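Side-chain contacts in Slr0280 protein (Synechocystis sp., PDB 5H3K), which is of unknown function but carries a phosphodiester glycosidase domain of the NAGPA family, so it may cleave sugar phosphodiesters: residues L504-Q508 against G509-L513; A562-L565 against Q566-A570. One frame throughout, in Å; residues are numbered along the deposited sequence.

Contact 1 of 2, residues L504-Q508 against G509-L513; sequences LLIDQ and GRMVL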
ATOM      1  N   LEU A 504      -7.546  14.218 -10.056  1.00  4.48           N
ATOM      2  CA  LEU A 504      -6.278  14.925 -10.172  1.00  6.09           C
ATOM      3  C   LEU A 504      -6.361  16.151  -9.256  1.00  7.34           C
ATOM      4  O   LEU A 504      -7.340  16.898  -9.313  1.00  8.23           O
ATOM      5  CB  LEU A 504      -6.054  15.350 -11.623  1.00  6.33           C
ATOM      6  CG  LEU A 504      -4.695  15.948 -11.958  1.00  8.17           C
ATOM      7  CD1 LEU A 504      -3.606  14.903 -11.757  1.00  9.11           C
ATOM      8  CD2 LEU A 504      -4.717  16.437 -13.411  1.00 11.54           C
ATOM      9  N   LEU A 505      -5.359  16.353  -8.406  1.00  6.44           N
ATOM     10  CA  LEU A 505      -5.444  17.417  -7.392  1.00  7.46           C
ATOM     11  C   LEU A 505      -4.556  18.614  -7.721  1.00 10.34           C
ATOM     12  O   LEU A 505      -4.984  19.767  -7.598  1.00 10.63           O
ATOM     13  CB  LEU A 505      -5.105  16.884  -5.997  1.00  8.13           C
ATOM     14  CG  LEU A 505      -6.046  15.814  -5.446  1.00  6.83           C
ATOM     15  CD1 LEU A 505      -5.531  15.302  -4.105  1.00  8.00           C
ATOM     16  CD2 LEU A 505      -7.464  16.369  -5.299  1.00  9.40           C
ATOM     17  N   ILE A 506      -3.316  18.344  -8.120  1.00  7.47           N
ATOM     18  CA  ILE A 506      -2.369  19.415  -8.436  1.00  7.46           C
ATOM     19  C   ILE A 506      -1.717  19.161  -9.794  1.00 12.53           C
ATOM     20  O   ILE A 506      -1.325  18.028 -10.104  1.00  8.65           O
ATOM     21  CB  ILE A 506      -1.279  19.538  -7.338  1.00  9.20           C
ATOM     22  CG1 ILE A 506      -1.927  19.721  -5.958  1.00  9.96           C
ATOM     23  CG2 ILE A 506      -0.319  20.690  -7.656  1.00 12.83           C
ATOM     24  CD1 ILE A 506      -0.945  19.776  -4.795  1.00 13.22           C
ATOM     25  N   ASP A 507      -1.600  20.208 -10.608  1.00 11.43           N
ATOM     26  CA  ASP A 507      -0.983  20.071 -11.925  1.00 13.37           C
ATOM     27  C   ASP A 507      -0.116  21.288 -12.226  1.00 15.35           C
ATOM     28  O   ASP A 507      -0.615  22.419 -12.243  1.00 17.17           O
ATOM     29  CB  ASP A 507      -2.047  19.896 -13.010  1.00 15.43           C
ATOM     30  CG  ASP A 507      -1.450  19.487 -14.349  1.00 24.35           C
ATOM     31  OD1 ASP A 507      -1.006  20.374 -15.103  1.00 30.61           O
ATOM     32  OD2 ASP A 507      -1.430  18.275 -14.648  1.00 29.50           O
ATOM     33  N   GLN A 508       1.177  21.045 -12.438  1.00 14.54           N
ATOM     34  CA  GLN A 508       2.173  22.101 -12.649  1.00 17.99           C
ATOM     35  C   GLN A 508       2.048  23.191 -11.599  1.00 21.44           C
ATOM     36  O   GLN A 508       1.987  24.376 -11.933  1.00 22.44           O
ATOM     37  CB  GLN A 508       2.054  22.707 -14.055  1.00 21.08           C
ATOM     38  CG  GLN A 508       1.833  21.683 -15.179  1.00 27.12           C
ATOM     39  CD  GLN A 508       3.045  20.798 -15.481  1.00 37.81           C
ATOM     40  OE1 GLN A 508       3.744  20.325 -14.579  1.00 38.28           O
ATOM     41  NE2 GLN A 508       3.285  20.562 -16.767  1.00 42.97           N
ATOM     42  N   GLY A 509       1.972  22.775 -10.334  1.00 15.57           N
ATOM     43  CA  GLY A 509       1.932  23.692  -9.213  1.00 15.80           C
ATOM     44  C   GLY A 509       0.575  24.285  -8.903  1.00 17.52           C
ATOM     45  O   GLY A 509       0.410  24.925  -7.865  1.00 26.93           O
ATOM     46  N   ARG A 510      -0.403  24.099  -9.783  1.00 16.55           N
ATOM     47  CA  ARG A 510      -1.704  24.701  -9.512  1.00 19.04           C
ATOM     48  C   ARG A 510      -2.795  23.727  -9.060  1.00 18.26           C
ATOM     49  O   ARG A 510      -2.793  22.538  -9.411  1.00 15.17           O
ATOM     50  CB  ARG A 510      -2.176  25.626 -10.652  1.00 25.90           C
ATOM     51  CG  ARG A 510      -2.488  24.964 -11.975  1.00 24.88           C
ATOM     52  CD  ARG A 510      -3.245  25.932 -12.902  1.00 36.35           C
ATOM     53  NE  ARG A 510      -4.605  26.191 -12.426  1.00 45.21           N
ATOM     54  CZ  ARG A 510      -5.705  25.648 -12.946  1.00 43.80           C
ATOM     55  NH1 ARG A 510      -5.616  24.821 -13.983  1.00 43.77           N
ATOM     56  NH2 ARG A 510      -6.898  25.936 -12.431  1.00 40.62           N
ATOM     57  N   MET A 511      -3.714  24.248  -8.252  1.00 15.32           N
ATOM     58  CA  MET A 511      -4.806  23.449  -7.716  1.00 16.27           C
ATOM     59  C   MET A 511      -5.814  23.255  -8.821  1.00 17.95           C
ATOM     60  O   MET A 511      -6.327  24.230  -9.374  1.00 17.67           O
ATOM     61  CB  MET A 511      -5.454  24.172  -6.541  1.00 16.78           C
ATOM     62  CG  MET A 511      -4.495  24.477  -5.426  1.00 21.22           C
ATOM     63  SD  MET A 511      -3.922  22.970  -4.608  1.00 27.73           S
ATOM     64  CE  MET A 511      -4.042  23.490  -2.882  1.00 22.57           C
ATOM     65  N   VAL A 512      -6.087  22.002  -9.172  1.00 10.75           N
ATOM     66  CA  VAL A 512      -6.938  21.732 -10.330  1.00 13.93           C
ATOM     67  C   VAL A 512      -8.105  20.813 -10.015  1.00 11.01           C
ATOM     68  O   VAL A 512      -8.777  20.341 -10.929  1.00 13.22           O
ATOM     69  CB  VAL A 512      -6.140  21.143 -11.525  1.00 13.51           C
ATOM     70  CG1 VAL A 512      -5.126  22.154 -12.046  1.00 14.22           C
ATOM     71  CG2 VAL A 512      -5.445  19.839 -11.122  1.00 10.22           C
ATOM     72  N   LEU A 513      -8.359  20.576  -8.730  1.00 11.92           N
ATOM     73  CA  LEU A 513      -9.477  19.729  -8.311  1.00 10.50           C
ATOM     74  C   LEU A 513     -10.792  20.068  -9.014  1.00 12.81           C
ATOM     75  O   LEU A 513     -11.281  21.201  -8.957  1.00 12.38           O
ATOM     76  CB  LEU A 513      -9.668  19.792  -6.789  1.00 11.42           C
ATOM     77  CG  LEU A 513     -10.871  19.071  -6.184  1.00 11.78           C
ATOM     78  CD1 LEU A 513     -10.776  17.580  -6.433  1.00 12.27           C
ATOM     79  CD2 LEU A 513     -10.977  19.351  -4.680  1.00 11.23           C
TER
HETATM   80  O   HOH W   1      -6.898  21.258  -6.114  1.00 16.29           O
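Ile506 and Met511 stand side by side on one face of a tight antiparallel hairpin, pointing the same way, with CG1 of Ile506 4.0 Å from SD of Met511. They are a non-hydrogen-bonded pair. Asp507 and Arg510, the hydrogen-bonded pair that closes the hairpin, project from the other face. Their backbones exchange two bonds, N of Asp507 to O of Arg510 and N of Arg510 to O of Asp507. Gln508 and Gly509 fill the corners of the type I' turn, both with positive phi. The crowded chi1 of Arg510 (66°) sets its CG 3.2 Å from O of Asp507. Both side-chain ends lead away from the opposite segment, and OD1 of Asp507 and NH1 of Arg510 are 6.5 Å apart, not in contact. The guanidinium instead takes CG1 of Val512 over one face, offset toward its rim. The other methyl of Val512, CG2, reaches across the hairpin to CG of Leu504 at 4.0 Å, the two side chains crossing at a slant, and it also lies 3.9 Å from CB of Asp507. Beyond the paired residues, O of Leu505 is gripped twice: N of Val512 donates at 2.9 Å in a straight N-H...O line but from above the carbonyl plane, while water 1 donates as well and accepts from N of Leu513. This water bridge forms where the regular pairing has ended, next to the contact of CD2 of Leu505 with CD1 of Leu513 at 3.7 Å. Strand 510-511 is an outermost strand of an eight-stranded antiparallel sheet, and 504-507 links it to strand 572-576 through a classic bulge, Leu505 and Ile506 both facing Ala573. Helix 558-567 packs on Leu505, Ile506 and Met511, Leu565 touching the first two.

Contact 2 of 2, residues A562-L565 against Q566-A570; sequences AQIL and QQLGA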
ATOM      1  N   ALA A 562      -5.553  18.282  -0.982  1.00  5.13           N
ATOM      2  CA  ALA A 562      -4.796  19.053  -1.976  1.00  6.42           C
ATOM      3  C   ALA A 562      -3.880  20.083  -1.312  1.00  8.08           C
ATOM      4  O   ALA A 562      -2.731  20.265  -1.724  1.00  7.93           O
ATOM      5  CB  ALA A 562      -5.733  19.722  -2.957  1.00  6.62           C
ATOM      6  N   GLN A 563      -4.381  20.745  -0.277  1.00  8.34           N
ATOM      7  CA  GLN A 563      -3.567  21.697   0.464  1.00  9.55           C
ATOM      8  C   GLN A 563      -2.430  20.999   1.191  1.00  8.44           C
ATOM      9  O   GLN A 563      -1.304  21.505   1.230  1.00  8.87           O
ATOM     10  CB  GLN A 563      -4.443  22.501   1.432  1.00 10.16           C
ATOM     11  CG  GLN A 563      -5.489  23.366   0.724  1.00 13.13           C
ATOM     12  CD  GLN A 563      -6.391  24.126   1.684  1.00 25.23           C
ATOM     13  OE1 GLN A 563      -6.530  23.760   2.854  1.00 24.55           O
ATOM     14  NE2 GLN A 563      -7.014  25.190   1.191  1.00 28.30           N
ATOM     15  N   ILE A 564      -2.715  19.833   1.768  1.00  6.60           N
ATOM     16  CA  ILE A 564      -1.669  19.042   2.414  1.00  6.91           C
ATOM     17  C   ILE A 564      -0.539  18.714   1.435  1.00  8.41           C
ATOM     18  O   ILE A 564       0.641  18.877   1.758  1.00  8.18           O
ATOM     19  CB  ILE A 564      -2.248  17.735   3.039  1.00  7.30           C
ATOM     20  CG1 ILE A 564      -3.048  18.069   4.311  1.00  8.04           C
ATOM     21  CG2 ILE A 564      -1.131  16.742   3.349  1.00  7.69           C
ATOM     22  CD1 ILE A 564      -3.959  16.940   4.810  1.00  7.85           C
ATOM     23  N   LEU A 565      -0.904  18.274   0.237  1.00  7.79           N
ATOM     24  CA  LEU A 565       0.072  17.871  -0.776  1.00  9.22           C
ATOM     25  C   LEU A 565       0.868  19.068  -1.286  1.00 10.36           C
ATOM     26  O   LEU A 565       2.063  18.961  -1.533  1.00 10.18           O
ATOM     27  CB  LEU A 565      -0.628  17.162  -1.947  1.00  5.80           C
ATOM     28  CG  LEU A 565      -1.240  15.802  -1.568  1.00  6.51           C
ATOM     29  CD1 LEU A 565      -2.262  15.371  -2.600  1.00  6.80           C
ATOM     30  CD2 LEU A 565      -0.168  14.735  -1.376  1.00  7.28           C
ATOM     31  N   GLN A 566       0.200  20.207  -1.442  1.00  9.96           N
ATOM     32  CA  GLN A 566       0.900  21.439  -1.799  1.00 10.39           C
ATOM     33  C   GLN A 566       1.944  21.787  -0.736  1.00 12.90           C
ATOM     34  O   GLN A 566       3.078  22.135  -1.065  1.00 12.56           O
ATOM     35  CB  GLN A 566      -0.107  22.577  -1.979  1.00 14.71           C
ATOM     36  CG  GLN A 566       0.503  23.888  -2.411  1.00 25.28           C
ATOM     37  CD  GLN A 566      -0.552  24.950  -2.655  1.00 24.57           C
ATOM     38  OE1 GLN A 566      -1.453  25.152  -1.834  1.00 34.11           O
ATOM     39  NE2 GLN A 566      -0.458  25.623  -3.795  1.00 33.58           N
ATOM     40  N   GLN A 567       1.568  21.671   0.535  1.00 10.52           N
ATOM     41  CA  GLN A 567       2.502  21.867   1.653  1.00 15.50           C
ATOM     42  C   GLN A 567       3.700  20.906   1.628  1.00 15.04           C
ATOM     43  O   GLN A 567       4.797  21.244   2.081  1.00 14.35           O
ATOM     44  CB  GLN A 567       1.756  21.726   2.982  1.00 15.17           C
ATOM     45  CG  GLN A 567       1.088  23.000   3.445  1.00 23.83           C
ATOM     46  CD  GLN A 567       2.113  24.058   3.815  1.00 32.94           C
ATOM     47  OE1 GLN A 567       2.859  23.902   4.785  1.00 37.91           O
ATOM     48  NE2 GLN A 567       2.175  25.122   3.026  1.00 33.84           N
ATOM     49  N   LEU A 568       3.486  19.704   1.104  1.00 11.69           N
ATOM     50  CA  LEU A 568       4.544  18.707   1.014  1.00 11.33           C
ATOM     51  C   LEU A 568       5.471  18.940  -0.168  1.00 13.81           C
ATOM     52  O   LEU A 568       6.472  18.241  -0.324  1.00 13.72           O
ATOM     53  CB  LEU A 568       3.941  17.308   0.907  1.00 10.29           C
ATOM     54  CG  LEU A 568       3.253  16.818   2.170  1.00 10.60           C
ATOM     55  CD1 LEU A 568       2.511  15.508   1.896  1.00 12.21           C
ATOM     56  CD2 LEU A 568       4.287  16.636   3.262  1.00 13.04           C
ATOM     57  N   GLY A 569       5.128  19.912  -1.006  1.00 13.12           N
ATOM     58  CA  GLY A 569       5.973  20.285  -2.128  1.00 14.29           C
ATOM     59  C   GLY A 569       5.569  19.634  -3.437  1.00 14.76           C
ATOM     60  O   GLY A 569       6.356  19.581  -4.389  1.00 13.55           O
ATOM     61  N   ALA A 570       4.339  19.137  -3.507  1.00 13.10           N
ATOM     62  CA  ALA A 570       3.888  18.476  -4.729  1.00  9.62           C
ATOM     63  C   ALA A 570       3.711  19.478  -5.869  1.00  9.88           C
ATOM     64  O   ALA A 570       3.042  20.491  -5.697  1.00 12.37           O
ATOM     65  CB  ALA A 570       2.587  17.727  -4.479  1.00  8.89           C
TER
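Leu565 and Ala570 meet through their CB atoms, 4.1 Å apart, where the chain turns out of helix 558-567 in a Schellman motif. The carbonyl of Leu565 is at the heart of this compact side: its O accepts N of Ala570 at 3.0 Å, a good bond, and N of Leu568 only weakly, while CB of Ala570 sits 3.2 Å from it. A second backbone bond, N of Gly569 to O of Gln566, completes the motif, and the positive phi of Gly569 makes the reversal possible. Next to it, Ile564 and Leu568 run side by side in the same direction, CG2 to CD1 4.1 Å. With CG of Leu568 anti to its carbonyl carbon (chi1 -69°), the chain lies back along the helix, CG 3.4 Å from O of Ile564.

The glutamine side is looser. Gln566 and Gln567 are exposed; across this contact they touch the preceding turn through atoms near the backbone, CB of Gln567 lying 3.3 Å from O of Ile564. Its chain bends at chi2 and the amide leads away, whereas Gln566 is extended as far as its amide and also packs on Met511. Regular helical bonds to the carbonyls of Ala562 and Gln563 hold both backbones. Main-chain bonding therefore fixes how the helix ends, apolar contacts bury its inner face, and the two exposed glutamines add no side-chain hydrogen bond across the contact.

Overall arrangement
Contact 1 comes earlier in the chain and contact 2 follows, their centres 10 Å apart; both lie in the phosphodiester glycosidase region and share one interface, the hairpin against helix 558-567. CD1 of Leu505 meets CD1 of Leu565 at 3.6 Å, and CD1 of Ile506 reaches backbone atoms of Ala562 and Gln566. Both contacts are partly buried: Leu505, Ile506 and Leu565 are buried at the shared interface, while Gln508, Arg510, Gln566 and Gln567 are exposed. In contact 1, cross-strand bonds and a bridging water hold a sheet edge; in contact 2, backbone bonds from one turn to the next and a Schellman motif end a helix. Ile564 and Leu568 also pack on strands 291-300 and 279-288 respectively.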